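Local coordinates for high-potential iron-sulfur protein (Rhodoferax fermentans, PDB 1HLQ) that carries electrons through a high-potential [4Fe-4S] cluster, serving anaerobic electron transport, including photosynthetic transfer to the oxidized cytochrome bc1 complex via the membrane-bound tetraheme cytochrome, at residues 3-8 with 15-20; 7-12 with 58-63; 22-25 with 31-34; 41-46 with 53-58. One frame throughout, in Å; residues are numbered along the deposited sequence. Where two conformers were deposited one is given.

Interaction 1: residues 3-8 with 15-20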
loop_
_atom_site.group_PDB
_atom_site.type_symbol
_atom_site.label_atom_id
_atom_site.label_comp_id
_atom_site.label_asym_id
_atom_site.label_seq_id
_atom_site.Cartn_x
_atom_site.Cartn_y
_atom_site.Cartn_z
ATOM N N PRO A 3 8.257 -15.093 -3.809
ATOM C CA PRO A 3 9.493 -14.359 -3.739
ATOM C C PRO A 3 9.447 -13.350 -2.593
ATOM O O PRO A 3 8.452 -12.658 -2.375
ATOM C CB PRO A 3 9.581 -13.603 -5.060
ATOM C CG PRO A 3 8.801 -14.485 -5.977
ATOM C CD PRO A 3 7.630 -14.942 -5.149
ATOM N N LEU A 4 10.584 -13.216 -1.914
ATOM C CA LEU A 4 10.658 -12.213 -0.857
ATOM C C LEU A 4 10.781 -10.818 -1.436
ATOM O O LEU A 4 11.391 -10.554 -2.475
ATOM C CB LEU A 4 11.891 -12.463 0.029
ATOM C CG LEU A 4 11.847 -13.730 0.893
ATOM C CD1 LEU A 4 13.228 -13.975 1.472
ATOM C CD2 LEU A 4 10.789 -13.637 1.970
ATOM N N VAL A 5 10.161 -9.866 -0.728
ATOM C CA VAL A 5 10.329 -8.458 -1.070
ATOM C C VAL A 5 11.809 -8.115 -1.099
ATOM O O VAL A 5 12.573 -8.561 -0.227
ATOM C CB VAL A 5 9.608 -7.592 -0.010
ATOM C CG1 VAL A 5 9.947 -6.118 -0.143
ATOM C CG2 VAL A 5 8.101 -7.821 -0.061
ATOM N N ALA A 6 12.282 -7.376 -2.083
ATOM C CA ALA A 6 13.642 -6.856 -2.144
ATOM C C ALA A 6 13.624 -5.448 -1.545
ATOM O O ALA A 6 12.719 -4.661 -1.828
ATOM C CB ALA A 6 14.190 -6.819 -3.558
ATOM N N GLU A 7 14.643 -5.090 -0.781
ATOM C CA GLU A 7 14.735 -3.770 -0.179
ATOM C C GLU A 7 14.850 -2.673 -1.216
ATOM O O GLU A 7 14.571 -1.512 -0.907
ATOM C CB GLU A 7 15.891 -3.714 0.829
ATOM C CG GLU A 7 15.638 -4.594 2.029
ATOM C CD GLU A 7 16.761 -4.663 3.037
ATOM O OE1 GLU A 7 16.630 -5.572 3.884
ATOM O OE2 GLU A 7 17.709 -3.851 2.933
ATOM N N THR A 8 15.273 -2.983 -2.434
ATOM C CA THR A 8 15.354 -2.035 -3.526
ATOM C C THR A 8 14.050 -1.939 -4.311
ATOM O O THR A 8 13.978 -1.135 -5.244
ATOM C CB THR A 8 16.494 -2.463 -4.476
ATOM O OG1 THR A 8 16.308 -3.842 -4.793
ATOM C CG2 THR A 8 17.844 -2.189 -3.827
ATOM N N LEU A 15 8.399 2.637 1.922
ATOM C CA LEU A 15 8.053 2.350 3.301
ATOM C C LEU A 15 9.252 2.059 4.187
ATOM O O LEU A 15 9.109 1.625 5.338
ATOM C CB LEU A 15 7.089 1.157 3.353
ATOM C CG LEU A 15 5.690 1.407 2.781
ATOM C CD1 LEU A 15 4.923 0.124 2.583
ATOM C CD2 LEU A 15 4.923 2.338 3.716
ATOM N N GLY A 16 10.469 2.261 3.685
ATOM C CA GLY A 16 11.674 1.965 4.453
ATOM C C GLY A 16 11.753 0.509 4.876
ATOM O O GLY A 16 12.290 0.184 5.935
ATOM N N TYR A 17 11.200 -0.411 4.075
ATOM C CA TYR A 17 11.212 -1.813 4.455
ATOM C C TYR A 17 12.626 -2.379 4.532
ATOM O O TYR A 17 13.462 -2.171 3.660
ATOM C CB TYR A 17 10.428 -2.648 3.423
ATOM C CG TYR A 17 10.544 -4.140 3.664
ATOM C CD1 TYR A 17 9.745 -4.818 4.566
ATOM C CD2 TYR A 17 11.471 -4.891 2.941
ATOM C CE1 TYR A 17 9.913 -6.172 4.799
ATOM C CE2 TYR A 17 11.646 -6.245 3.150
ATOM C CZ TYR A 17 10.838 -6.889 4.063
ATOM O OH TYR A 17 10.974 -8.242 4.291
ATOM N N VAL A 18 12.840 -3.149 5.597
ATOM C CA VAL A 18 14.088 -3.887 5.765
ATOM C C VAL A 18 13.697 -5.318 6.117
ATOM O O VAL A 18 12.732 -5.571 6.837
ATOM C CB VAL A 18 15.053 -3.316 6.812
ATOM C CG1 VAL A 18 15.753 -2.066 6.292
ATOM C CG2 VAL A 18 14.332 -3.061 8.116
ATOM N N ALA A 19 14.518 -6.279 5.662
ATOM C CA ALA A 19 14.277 -7.664 5.983
ATOM C C ALA A 19 14.671 -8.011 7.415
ATOM O O ALA A 19 14.247 -9.060 7.895
ATOM C CB ALA A 19 15.013 -8.597 5.033
ATOM N N ASP A 20 15.371 -7.107 8.088
ATOM C CA ASP A 20 15.800 -7.331 9.468
ATOM C C ASP A 20 15.608 -6.004 10.201
ATOM O O ASP A 20 16.275 -5.036 9.889
ATOM C CB ASP A 20 17.270 -7.729 9.496
ATOM C CG ASP A 20 17.843 -7.988 10.870
ATOM O OD1 ASP A 20 18.980 -8.541 10.894
ATOM O OD2 ASP A 20 17.234 -7.636 11.899
HETATM O O HOH W 1 12.272 -9.543 2.363
HETATM O O HOH W 2 17.815 -5.985 6.333
HETATM O O HOH W 3 13.596 -0.504 1.494
#
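Val5 and the ring of Tyr17 approach on slanting lines, the methyl CG1 of the valine resting 3.7 Å from Tyr17 CD2 and equally near CE2, so that it meets the CD2-CE2 bond of the ring at a slant. The valine's first torsion (169°) places CG1 opposite the backbone N and directs it at this bond. A compact branched residue suits the spot, since Val5 also packs on Phe57 and Ala12. Glu7 works differently: its chain runs extended past the backbone of 17-19, with CG 3.6 Å from Tyr17 O, until OE1 accepts the amide N-H of Ala19 at 2.8 Å. That bond is almost straight at 174°, although the donor stands 35° out of the carboxylate plane. The two segments flank helix 10-14, which ends in a Schellman motif with Gly16, at positive phi, as its C-prime residue; the chain then turns back beside the segment that leads into the helix. Tyr17 belongs to the pocket of the iron-sulfur cluster, and its hydroxyl is hydrogen-bonded to Val63 N, which fixes the far end of the ring. Three waters bridge the two segments. Water 1 joins Val5 O to Tyr17 OH, while water 3 donates to both Glu7 O and Tyr17 O, the latter at 2.7 Å. Water 2 gives a further hydrogen bond to Glu7 OE1, 2.8 Å away, so this carboxylate oxygen has two donors.

Interaction 2: residues 7-12 with 58-63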
loop_
_atom_site.group_PDB
_atom_site.type_symbol
_atom_site.label_atom_id
_atom_site.label_comp_id
_atom_site.label_asym_id
_atom_site.label_seq_id
_atom_site.Cartn_x
_atom_site.Cartn_y
_atom_site.Cartn_z
ATOM N N GLU A 7 14.643 -5.090 -0.781
ATOM C CA GLU A 7 14.735 -3.770 -0.179
ATOM C C GLU A 7 14.850 -2.673 -1.216
ATOM O O GLU A 7 14.571 -1.512 -0.907
ATOM C CB GLU A 7 15.891 -3.714 0.829
ATOM C CG GLU A 7 15.638 -4.594 2.029
ATOM C CD GLU A 7 16.761 -4.663 3.037
ATOM O OE1 GLU A 7 16.630 -5.572 3.884
ATOM O OE2 GLU A 7 17.709 -3.851 2.933
ATOM N N THR A 8 15.273 -2.983 -2.434
ATOM C CA THR A 8 15.354 -2.035 -3.526
ATOM C C THR A 8 14.050 -1.939 -4.311
ATOM O O THR A 8 13.978 -1.135 -5.244
ATOM C CB THR A 8 16.494 -2.463 -4.476
ATOM O OG1 THR A 8 16.308 -3.842 -4.793
ATOM C CG2 THR A 8 17.844 -2.189 -3.827
ATOM N N ASP A 9 13.049 -2.756 -4.028
ATOM C CA ASP A 9 11.751 -2.647 -4.703
ATOM C C ASP A 9 11.171 -1.268 -4.394
ATOM O O ASP A 9 11.321 -0.746 -3.292
ATOM C CB ASP A 9 10.771 -3.721 -4.277
ATOM C CG ASP A 9 11.070 -5.134 -4.742
ATOM O OD1 ASP A 9 10.492 -6.106 -4.201
ATOM O OD2 ASP A 9 11.901 -5.265 -5.686
ATOM N N ALA A 10 10.490 -0.654 -5.361
ATOM C CA ALA A 10 9.988 0.699 -5.175
ATOM C C ALA A 10 9.038 0.829 -3.989
ATOM O O ALA A 10 9.181 1.786 -3.208
ATOM C CB ALA A 10 9.268 1.191 -6.430
ATOM N N ASN A 11 8.116 -0.109 -3.848
ATOM C CA ASN A 11 7.173 -0.026 -2.739
ATOM C C ASN A 11 7.876 -0.250 -1.408
ATOM O O ASN A 11 7.500 0.354 -0.404
ATOM C CB ASN A 11 5.965 -0.913 -2.943
ATOM C CG ASN A 11 6.201 -2.379 -3.162
ATOM O OD1 ASN A 11 7.342 -2.855 -3.122
ATOM N ND2 ASN A 11 5.130 -3.113 -3.431
ATOM N N ALA A 12 8.909 -1.084 -1.412
ATOM C CA ALA A 12 9.690 -1.308 -0.194
ATOM C C ALA A 12 10.423 -0.028 0.192
ATOM O O ALA A 12 10.380 0.423 1.350
ATOM C CB ALA A 12 10.673 -2.445 -0.441
ATOM N N ALA A 58 2.157 -6.942 -2.573
ATOM C CA ALA A 58 1.525 -7.902 -3.459
ATOM C C ALA A 58 2.531 -8.778 -4.199
ATOM O O ALA A 58 3.597 -8.344 -4.598
ATOM C CB ALA A 58 0.673 -7.169 -4.497
ATOM N N GLY A 59 2.175 -10.043 -4.304
ATOM C CA GLY A 59 2.876 -11.068 -5.038
ATOM C C GLY A 59 4.122 -11.627 -4.399
ATOM O O GLY A 59 4.803 -12.486 -4.931
ATOM N N LYS A 60 4.407 -11.123 -3.202
ATOM C CA LYS A 60 5.636 -11.437 -2.486
ATOM C C LYS A 60 5.371 -11.768 -1.026
ATOM O O LYS A 60 4.239 -11.901 -0.584
ATOM C CB LYS A 60 6.583 -10.241 -2.617
ATOM C CG LYS A 60 7.001 -9.879 -4.020
ATOM C CD LYS A 60 8.258 -9.083 -4.194
ATOM C CE LYS A 60 8.535 -8.742 -5.649
ATOM N NZ LYS A 60 9.901 -8.209 -5.875
ATOM N N GLU A 61 6.458 -12.023 -0.306
ATOM C CA GLU A 61 6.401 -12.291 1.121
ATOM C C GLU A 61 7.454 -11.414 1.801
ATOM O O GLU A 61 8.439 -11.017 1.183
ATOM C CB GLU A 61 6.653 -13.763 1.465
ATOM C CG GLU A 61 5.446 -14.622 1.101
ATOM C CD GLU A 61 5.520 -16.076 1.458
ATOM O OE1 GLU A 61 4.463 -16.734 1.352
ATOM O OE2 GLU A 61 6.595 -16.583 1.805
ATOM N N VAL A 62 7.169 -11.095 3.066
ATOM C CA VAL A 62 8.117 -10.337 3.877
ATOM C C VAL A 62 8.761 -11.278 4.892
ATOM O O VAL A 62 8.217 -12.354 5.160
ATOM C CB VAL A 62 7.446 -9.156 4.608
ATOM C CG1 VAL A 62 6.948 -8.126 3.590
ATOM C CG2 VAL A 62 6.315 -9.602 5.528
ATOM N N VAL A 63 9.899 -10.895 5.433
ATOM C CA VAL A 63 10.597 -11.694 6.445
ATOM C C VAL A 63 10.033 -11.296 7.801
ATOM O O VAL A 63 9.919 -10.097 8.116
ATOM C CB VAL A 63 12.107 -11.471 6.365
ATOM C CG1 VAL A 63 12.858 -12.208 7.465
ATOM C CG2 VAL A 63 12.588 -11.967 5.003
HETATM O O HOH W 4 5.130 -6.084 -3.709
#
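The carboxylate of Asp9 is met by the ammonium group of Lys60 at one oxygen, on the syn side but tilted 31° out of the carboxylate plane. The resulting salt bridge runs from Lys60 NZ to Asp9 OD1 at 2.8 Å; OD2 lies farther from NZ, at 3.6 Å, so the grip is one-sided. OD1 also accepts a hydrogen bond from Ala6 N, and two donors on one oxygen probably favour the charged form of the aspartate. The side chains come from opposite directions, and the lysine needs its full length because Asp9 CA and Lys60 CA are 10.9 Å apart. It stays extended beyond CG, and its methylenes run close by the same oxygen, with Lys60 CE 3.6 Å from Asp9 OD1. Asp9 occupies the N-cap position of helix 10-14, yet its side chain makes no capping bond and is turned to the lysine instead. The bridge therefore links the start of this helix to the loop that leads into strand 62-63. Nearby, Asn11 ND2 donates to water 4 at 3.0 Å, and this water donates to Ala58 O at 2.9 Å. A third copy of the protein packs against this surface, its Ala58 touching Lys60.

Interaction 3: residues 22-25 with 31-34. With SO4 (sulfate ion), chain D; SO4 (sulfate ion), chain E.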
loop_
_atom_site.group_PDB
_atom_site.type_symbol
_atom_site.label_atom_id
_atom_site.label_comp_id
_atom_site.label_asym_id
_atom_site.label_seq_id
_atom_site.Cartn_x
_atom_site.Cartn_y
_atom_site.Cartn_z
ATOM N N THR A 22 16.607 -4.922 12.894
ATOM C CA THR A 22 17.808 -4.360 13.494
ATOM C C THR A 22 18.668 -3.603 12.495
ATOM O O THR A 22 19.781 -3.170 12.821
ATOM C CB THR A 22 18.679 -5.416 14.195
ATOM O OG1 THR A 22 19.269 -6.311 13.230
ATOM C CG2 THR A 22 17.893 -6.219 15.199
ATOM N N LYS A 23 18.209 -3.422 11.261
ATOM C CA LYS A 23 18.868 -2.682 10.212
ATOM C C LYS A 23 17.998 -1.553 9.699
ATOM O O LYS A 23 18.291 -0.915 8.699
ATOM C CB LYS A 23 19.292 -3.620 9.075
ATOM C CG LYS A 23 20.389 -4.577 9.552
ATOM C CD LYS A 23 21.024 -5.350 8.424
ATOM C CE LYS A 23 21.906 -6.442 9.025
ATOM N NZ LYS A 23 22.913 -5.855 9.950
ATOM N N ALA A 24 16.892 -1.297 10.402
ATOM C CA ALA A 24 16.002 -0.212 10.035
ATOM C C ALA A 24 16.727 1.133 10.105
ATOM O O ALA A 24 17.684 1.274 10.874
ATOM C CB ALA A 24 14.791 -0.168 10.961
ATOM N N ASP A 25 16.277 2.103 9.325
ATOM C CA ASP A 25 16.922 3.425 9.377
ATOM C C ASP A 25 16.364 4.185 10.566
ATOM O O ASP A 25 15.394 4.937 10.479
ATOM C CB ASP A 25 16.695 4.160 8.073
ATOM C CG ASP A 25 17.425 5.504 8.023
ATOM O OD1 ASP A 25 17.433 6.035 6.900
ATOM O OD2 ASP A 25 17.930 5.964 9.062
ATOM N N LYS A 31 11.045 6.661 15.826
ATOM C CA LYS A 31 10.128 5.946 16.703
ATOM C C LYS A 31 10.200 4.429 16.521
ATOM O O LYS A 31 9.540 3.650 17.243
ATOM C CB LYS A 31 8.708 6.461 16.488
ATOM C CG LYS A 31 8.582 7.927 16.931
ATOM C CD LYS A 31 7.177 8.443 16.712
ATOM C CE LYS A 31 6.995 9.892 17.141
ATOM N NZ LYS A 31 6.578 10.026 18.553
ATOM N N HIS A 32 11.025 3.961 15.582
ATOM C CA HIS A 32 11.245 2.528 15.428
ATOM C C HIS A 32 11.904 1.994 16.696
ATOM O O HIS A 32 12.769 2.629 17.288
ATOM C CB HIS A 32 12.210 2.274 14.265
ATOM C CG HIS A 32 12.908 0.957 14.296
ATOM N ND1 HIS A 32 12.488 -0.183 13.655
ATOM C CD2 HIS A 32 14.050 0.630 14.967
ATOM C CE1 HIS A 32 13.348 -1.164 13.946
ATOM N NE2 HIS A 32 14.292 -0.688 14.750
ATOM N N THR A 33 11.601 0.750 17.044
ATOM C CA THR A 33 12.368 0.029 18.045
ATOM C C THR A 33 12.519 -1.406 17.533
ATOM O O THR A 33 11.677 -1.843 16.744
ATOM C CB THR A 33 11.847 -0.085 19.479
ATOM O OG1 THR A 33 10.712 -0.942 19.526
ATOM C CG2 THR A 33 11.498 1.275 20.057
ATOM N N LYS A 34 13.462 -2.179 18.080
ATOM C CA LYS A 34 13.611 -3.572 17.636
ATOM C C LYS A 34 12.510 -4.458 18.181
ATOM O O LYS A 34 12.413 -5.636 17.794
ATOM C CB LYS A 34 14.989 -4.203 17.761
ATOM C CG LYS A 34 15.579 -4.280 19.151
ATOM C CD LYS A 34 17.096 -4.429 19.101
ATOM C CE LYS A 34 17.544 -5.875 19.040
ATOM N NZ LYS A 34 18.871 -6.068 19.712
HETATM S S SO4 D . 15.833 -0.522 20.236
HETATM O O1 SO4 D . 15.850 -0.808 18.765
HETATM O O2 SO4 D . 15.525 0.921 20.449
HETATM O O3 SO4 D . 17.187 -0.896 20.768
HETATM O O4 SO4 D . 14.786 -1.359 20.906
HETATM S S SO4 E . 25.556 -8.103 10.672
HETATM O O1 SO4 E . 24.154 -8.269 10.167
HETATM O O2 SO4 E . 25.906 -6.644 10.689
HETATM O O3 SO4 E . 26.494 -8.821 9.756
HETATM O O4 SO4 E . 25.652 -8.665 12.058
#
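With its CG opposite the backbone N (chi1 159°) and its ring turned by a chi2 of 94°, His32 lays one face of its imidazole beneath the methyl of Ala24. The result is a CH-pi contact: Ala24 CB is 3.6 Å from the centroid of the His32 ring, 19° off the ring normal. The methyl is displaced toward the rim, on the side of ND1 and CE1, with CB 3.5 Å from His32 CE1. A side chain as small as alanine lets a single methyl sit over the ring face, while that methyl also packs on Val18 and Trp67. The indole of Trp67 meets the same imidazole edge-to-face, which ties the loop between helix 10-14 and strand 51-52 to the later part of the chain. The segments follow one another closely in that loop, 22-25 beginning at the end of a short 3-10 turn.

At the other end of the contact, Thr22 and Lys34 meet. In one of two conformers modelled for Lys34, its bent chain crosses Thr22 slantwise and CE lies 3.9 Å from Thr22 CG2, so this touch is doubtful. The hydroxyl of Thr22 is turned elsewhere, to Asp20 OD2.

Two sulfate ions, probably from the crystallisation liquor, sit beside this surface. One accepts the backbone N-H of Lys34, its O1 2.8 Å from Lys34 N, with a weak second bond to O4. The other is held by Lys23, whose chain bends at its last torsion to bring NZ within 2.7 Å of sulfate E O1.

Interaction 4: residues 41-46 with 53-58. With SF4 (iron/sulfur cluster), chain G.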
loop_
_atom_site.group_PDB
_atom_site.type_symbol
_atom_site.label_atom_id
_atom_site.label_comp_id
_atom_site.label_asym_id
_atom_site.label_seq_id
_atom_site.Cartn_x
_atom_site.Cartn_y
_atom_site.Cartn_z
ATOM N N CYS A 41 3.518 -7.206 14.008
ATOM C CA CYS A 41 2.689 -6.254 13.285
ATOM C C CYS A 41 1.281 -6.776 13.050
ATOM O O CYS A 41 1.090 -7.934 12.672
ATOM C CB CYS A 41 3.352 -5.944 11.927
ATOM S SG CYS A 41 2.461 -4.765 10.901
ATOM N N ALA A 42 0.285 -5.903 13.182
ATOM C CA ALA A 42 -1.103 -6.296 12.965
ATOM C C ALA A 42 -1.397 -6.682 11.529
ATOM O O ALA A 42 -2.390 -7.360 11.228
ATOM C CB ALA A 42 -2.024 -5.166 13.407
ATOM N N LEU A 43 -0.585 -6.253 10.568
ATOM C CA LEU A 43 -0.803 -6.531 9.158
ATOM C C LEU A 43 -0.180 -7.832 8.690
ATOM O O LEU A 43 -0.635 -8.373 7.666
ATOM C CB LEU A 43 -0.330 -5.350 8.300
ATOM C CG LEU A 43 -1.003 -4.008 8.624
ATOM C CD1 LEU A 43 -0.480 -2.904 7.725
ATOM C CD2 LEU A 43 -2.518 -4.097 8.539
ATOM N N TYR A 44 0.799 -8.361 9.402
ATOM C CA TYR A 44 1.484 -9.585 8.984
ATOM C C TYR A 44 0.516 -10.761 8.932
ATOM O O TYR A 44 -0.239 -10.984 9.885
ATOM C CB TYR A 44 2.649 -9.890 9.897
ATOM C CG TYR A 44 3.510 -11.081 9.546
ATOM C CD1 TYR A 44 3.689 -12.115 10.450
ATOM C CD2 TYR A 44 4.182 -11.151 8.326
ATOM C CE1 TYR A 44 4.502 -13.190 10.137
ATOM C CE2 TYR A 44 4.993 -12.220 8.016
ATOM C CZ TYR A 44 5.154 -13.242 8.928
ATOM O OH TYR A 44 5.956 -14.319 8.644
ATOM N N GLN A 45 0.604 -11.553 7.857
ATOM C CA GLN A 45 -0.316 -12.689 7.729
ATOM C C GLN A 45 0.346 -14.035 7.916
ATOM O O GLN A 45 -0.332 -15.079 7.900
ATOM C CB GLN A 45 -0.982 -12.633 6.343
ATOM C CG GLN A 45 -1.662 -11.333 6.008
ATOM C CD GLN A 45 -2.358 -11.209 4.679
ATOM O OE1 GLN A 45 -3.125 -10.261 4.440
ATOM N NE2 GLN A 45 -2.153 -12.151 3.758
ATOM N N GLY A 46 1.641 -14.081 8.188
ATOM C CA GLY A 46 2.369 -15.316 8.347
ATOM C C GLY A 46 2.339 -16.040 9.669
ATOM O O GLY A 46 3.006 -17.077 9.827
ATOM N N ALA A 53 2.952 -13.331 4.081
ATOM C CA ALA A 53 2.405 -12.215 3.344
ATOM C C ALA A 53 2.105 -10.973 4.183
ATOM O O ALA A 53 1.804 -11.038 5.369
ATOM C CB ALA A 53 1.094 -12.636 2.667
ATOM N N CYS A 54 2.134 -9.861 3.466
ATOM C CA CYS A 54 1.769 -8.550 4.005
ATOM C C CYS A 54 0.892 -7.883 2.962
ATOM O O CYS A 54 1.250 -7.843 1.779
ATOM C CB CYS A 54 3.012 -7.716 4.297
ATOM S SG CYS A 54 2.582 -5.993 4.656
ATOM N N PRO A 55 -0.219 -7.262 3.340
ATOM C CA PRO A 55 -1.115 -6.628 2.383
ATOM C C PRO A 55 -0.508 -5.514 1.585
ATOM O O PRO A 55 -0.989 -5.139 0.505
ATOM C CB PRO A 55 -2.306 -6.176 3.225
ATOM C CG PRO A 55 -1.754 -6.062 4.604
ATOM C CD PRO A 55 -0.750 -7.195 4.721
ATOM N N LEU A 56 0.583 -4.886 2.039
ATOM C CA LEU A 56 1.233 -3.800 1.367
ATOM C C LEU A 56 2.183 -4.275 0.274
ATOM O O LEU A 56 2.715 -3.413 -0.406
ATOM C CB LEU A 56 2.012 -2.913 2.362
ATOM C CG LEU A 56 1.103 -2.386 3.493
ATOM C CD1 LEU A 56 1.904 -1.528 4.462
ATOM C CD2 LEU A 56 -0.086 -1.615 2.947
ATOM N N PHE A 57 2.461 -5.585 0.251
ATOM C CA PHE A 57 3.438 -6.132 -0.692
ATOM C C PHE A 57 2.875 -7.288 -1.505
ATOM O O PHE A 57 3.056 -8.473 -1.249
ATOM C CB PHE A 57 4.695 -6.579 0.097
ATOM C CG PHE A 57 5.423 -5.396 0.681
ATOM C CD1 PHE A 57 5.282 -5.060 2.032
ATOM C CD2 PHE A 57 6.217 -4.587 -0.111
ATOM C CE1 PHE A 57 5.922 -3.937 2.522
ATOM C CE2 PHE A 57 6.880 -3.481 0.372
ATOM C CZ PHE A 57 6.718 -3.152 1.724
ATOM N N ALA A 58 2.157 -6.942 -2.573
ATOM C CA ALA A 58 1.525 -7.902 -3.459
ATOM C C ALA A 58 2.531 -8.778 -4.199
ATOM O O ALA A 58 3.597 -8.344 -4.598
ATOM C CB ALA A 58 0.673 -7.169 -4.497
HETATM FE FE1 SF4 G . 6.092 -5.960 8.032
HETATM FE FE2 SF4 G . 3.828 -4.762 9.016
HETATM FE FE3 SF4 G . 3.982 -5.477 6.414
HETATM FE FE4 SF4 G . 5.477 -3.429 7.349
HETATM S S1 SF4 G . 3.172 -3.475 7.303
HETATM S S2 SF4 G . 6.252 -5.134 5.956
HETATM S S3 SF4 G . 6.007 -4.126 9.478
HETATM S S4 SF4 G . 4.011 -6.952 8.150
#
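Leu43 reaches from its backbone across to Pro55 and onward to the [4Fe-4S] cluster, in the high-potential iron-sulfur protein fold whose cysteines Cys41 and Cys54 each hold one iron here. Its CB lies 4.0 Å from Pro55 CG; CG then carries the branch away from the proline ring, and the methyl CD1 ends 3.7 Å from cluster sulfide S1. The same methyl lies near Leu56 CD1, which touches S1 too, so two leucines shield one sulfide with hydrocarbon. Leu43 packs on Leu56 of a second subunit, and Leu56 on Leu43 of that subunit. The backbones run roughly antiparallel, and one main-chain bond joins them: Gln45 N donates to Ala53 O at 2.8 Å. Gln45 itself lies extended over the same residue, bringing NE2 within 3.5 Å of Ala53 CB. Pro55 is fitting as the second residue of the type I turn from Cys54 to Phe57, which needs no N-H there. Tyr44 CB meets another sulfide, S4, while its hydroxyl is hydrogen-bonded to Ala49 O. The sulfurs of both cysteines of this contact receive a backbone N-H two residues on, which would probably help to stabilise their negative charge: Leu43 N approaches Cys41 SG, and Leu56 N approaches Cys54 SG at 3.5 Å with an angle of 162°. Cys54 SG, swung opposite its own backbone N, binds the iron FE3 at 2.3 Å.

How the interactions relate
Interactions 1 and 2 share Glu7 and Thr8, and their centres are 5 Å apart; Val5 N probably donates to Glu61 O at 2.8 Å, joining the N-terminal segment to the one preceding strand 62-63. Phe57 then couples both to interaction 4: Val5 CG2 packs 3.6 Å from Phe57 CB, and Ala12 CA lies at the same distance from Phe57 CE2. Interaction 4 supplies two cluster cysteines, while Tyr17 of interaction 1 and Val62 of interaction 2 add pocket wall. Interaction 3 is more remote, its centre about 18 Å from those of interactions 2 and 4, but it touches interaction 1, where Val18 CG2 lies 3.8 Å from Ala24 CA.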